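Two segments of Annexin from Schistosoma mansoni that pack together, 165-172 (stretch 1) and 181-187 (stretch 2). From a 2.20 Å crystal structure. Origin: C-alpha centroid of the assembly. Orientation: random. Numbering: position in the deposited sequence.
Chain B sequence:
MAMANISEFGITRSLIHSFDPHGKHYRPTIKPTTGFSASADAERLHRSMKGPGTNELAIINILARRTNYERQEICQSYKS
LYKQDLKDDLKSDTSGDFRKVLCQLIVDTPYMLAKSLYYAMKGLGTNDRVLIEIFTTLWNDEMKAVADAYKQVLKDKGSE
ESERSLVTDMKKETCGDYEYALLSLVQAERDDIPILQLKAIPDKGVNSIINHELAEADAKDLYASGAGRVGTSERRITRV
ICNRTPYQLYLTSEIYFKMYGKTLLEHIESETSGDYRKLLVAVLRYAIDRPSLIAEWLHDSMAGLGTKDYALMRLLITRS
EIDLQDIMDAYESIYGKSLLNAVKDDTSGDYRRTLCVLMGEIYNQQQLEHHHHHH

Stretch 1, residues 165-172: SLVTDMKK
Stretch 2, residues 181-187: ALLSLVQ

M170 forms the centre of the contact. Its CA-to-CB bond points toward the second stretch, and its m, t, p rotamer (chi1 to chi3) lays the thioether across one flank of the 181-187 helix: SD lies 3.5 Å from V186 CG2, while CE lies 3.7 Å from L183 CD1 and 3.9 Å from L182 CG. L182, L183 and V186, spaced one and three residues apart, all meet this one side chain. L183 leaves its backbone sideways, with chi1 at -98° and chi2 at -18°, so that its end comes nearer and CD1 also reaches V167 CG1 at 3.9 Å. The CA-to-CB bond of V186 (chi1 t) points toward stretch 1; its CG1 meets V167 CG2 at 3.5 Å and L166 CD2 at 4.2 Å, with V167 in t and L166 in t, p.

The stretches run in broadly opposite senses; the closest CA atoms are those of V167 and V186, 7.5 Å apart. Stretch 2 is helical (V186 N to L182 O, 3.2 Å; Q187 N to L183 O, 2.8 Å). Stretch 1 contains a short helical turn, 166-169, closed by M170 N to L166 O (3.2 Å); M170 then turns extended (phi/psi -68/162), as do K171 and K172. This brings K171 O within 3.0 Å of L183 CD2, a tight polar-apolar approach at the contact's polar edge.

No hydrogen bond links the modelled atoms of the two stretches. Outside the contact, within stretch 1, N-cap S165 donates from N to T168 OG1 (2.6 Å).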

# COMPACT_ATOMS: atom_id res chain seq x y z
N SER B 165 12.93 17.55 -14.39
CA SER B 165 12.16 16.61 -15.19
C SER B 165 11.40 15.57 -14.35
O SER B 165 11.50 15.56 -13.12
CB SER B 165 13.09 15.86 -16.13
OG SER B 165 13.63 14.75 -15.44
N LEU B 166 10.67 14.69 -15.02
CA LEU B 166 9.96 13.61 -14.34
C LEU B 166 10.91 12.81 -13.46
O LEU B 166 10.61 12.57 -12.29
CB LEU B 166 9.23 12.69 -15.34
CG LEU B 166 8.49 11.47 -14.78
CD1 LEU B 166 7.38 11.88 -13.80
CD2 LEU B 166 7.91 10.61 -15.90
N VAL B 167 12.04 12.39 -13.99
CA VAL B 167 12.98 11.60 -13.19
C VAL B 167 13.56 12.37 -12.00
O VAL B 167 13.78 11.81 -10.93
CB VAL B 167 14.13 10.99 -14.03
CG1 VAL B 167 15.07 10.22 -13.13
CG2 VAL B 167 13.58 10.07 -15.10
N THR B 168 13.79 13.67 -12.20
CA THR B 168 14.24 14.53 -11.11
C THR B 168 13.32 14.39 -9.90
O THR B 168 13.77 14.38 -8.76
CB THR B 168 14.21 16.02 -11.49
OG1 THR B 168 14.60 16.20 -12.85
CG2 THR B 168 15.14 16.80 -10.58
N ASP B 169 12.02 14.32 -10.17
CA ASP B 169 11.03 14.34 -9.11
C ASP B 169 10.86 12.98 -8.43
O ASP B 169 10.46 12.88 -7.26
CB ASP B 169 9.69 14.84 -9.65
CG ASP B 169 9.68 16.34 -9.83
OD1 ASP B 169 10.64 16.99 -9.36
OD2 ASP B 169 8.72 16.89 -10.40
N MET B 170 11.17 11.92 -9.17
CA MET B 170 11.05 10.58 -8.63
C MET B 170 12.07 10.30 -7.55
O MET B 170 13.06 11.01 -7.42
CB MET B 170 11.19 9.54 -9.75
CG MET B 170 10.05 9.66 -10.73
SD MET B 170 10.14 8.50 -12.06
CE MET B 170 10.01 6.94 -11.17
N LYS B 171 11.81 9.26 -6.77
CA LYS B 171 12.76 8.79 -5.79
C LYS B 171 13.97 8.15 -6.51
O LYS B 171 13.82 7.55 -7.58
CB LYS B 171 12.09 7.80 -4.85
CG LYS B 171 11.01 8.45 -3.96
CD LYS B 171 10.50 7.50 -2.87
CE LYS B 171 9.46 8.20 -1.98
NZ LYS B 171 8.72 7.30 -1.03
N LYS B 172 15.15 8.31 -5.93
CA LYS B 172 16.37 7.74 -6.49
C LYS B 172 16.47 6.23 -6.26
O LYS B 172 15.93 5.71 -5.29
N ALA B 181 13.22 -0.28 -9.68
CA ALA B 181 12.33 -0.86 -10.69
C ALA B 181 11.47 0.22 -11.32
O ALA B 181 11.27 0.24 -12.54
CB ALA B 181 11.45 -1.97 -10.11
N LEU B 182 10.95 1.11 -10.48
CA LEU B 182 10.14 2.23 -10.96
C LEU B 182 10.92 3.03 -12.01
O LEU B 182 10.41 3.30 -13.10
CB LEU B 182 9.74 3.13 -9.79
CG LEU B 182 8.34 3.75 -9.79
CD1 LEU B 182 7.32 2.69 -10.09
CD2 LEU B 182 8.05 4.43 -8.44
N LEU B 183 12.15 3.39 -11.66
CA LEU B 183 13.06 4.10 -12.58
C LEU B 183 13.33 3.35 -13.89
O LEU B 183 13.50 3.98 -14.93
CB LEU B 183 14.41 4.39 -11.90
CG LEU B 183 14.65 5.78 -11.31
CD1 LEU B 183 13.67 6.81 -11.87
CD2 LEU B 183 14.59 5.72 -9.80
N SER B 184 13.40 2.03 -13.83
CA SER B 184 13.64 1.26 -15.05
C SER B 184 12.48 1.39 -16.03
O SER B 184 12.69 1.48 -17.24
CB SER B 184 13.92 -0.22 -14.75
OG SER B 184 12.73 -0.93 -14.45
N LEU B 185 11.25 1.41 -15.52
CA LEU B 185 10.12 1.68 -16.41
C LEU B 185 10.24 3.06 -17.04
O LEU B 185 10.02 3.24 -18.24
CB LEU B 185 8.77 1.56 -15.67
CG LEU B 185 8.38 0.18 -15.12
CD1 LEU B 185 6.99 0.22 -14.48
CD2 LEU B 185 8.45 -0.90 -16.22
N VAL B 186 10.57 4.06 -16.23
CA VAL B 186 10.66 5.42 -16.74
C VAL B 186 11.87 5.57 -17.70
O VAL B 186 11.89 6.44 -18.57
CB VAL B 186 10.73 6.42 -15.59
CG1 VAL B 186 11.04 7.82 -16.10
CG2 VAL B 186 9.40 6.42 -14.81
N GLN B 187 12.84 4.68 -17.59
CA GLN B 187 13.93 4.62 -18.58
C GLN B 187 13.40 4.49 -20.01
O GLN B 187 14.05 4.94 -20.95
CB GLN B 187 14.87 3.45 -18.29
CG GLN B 187 15.57 3.50 -16.95
CD GLN B 187 16.56 4.64 -16.84
OE1 GLN B 187 16.79 5.38 -17.80
NE2 GLN B 187 17.16 4.79 -15.66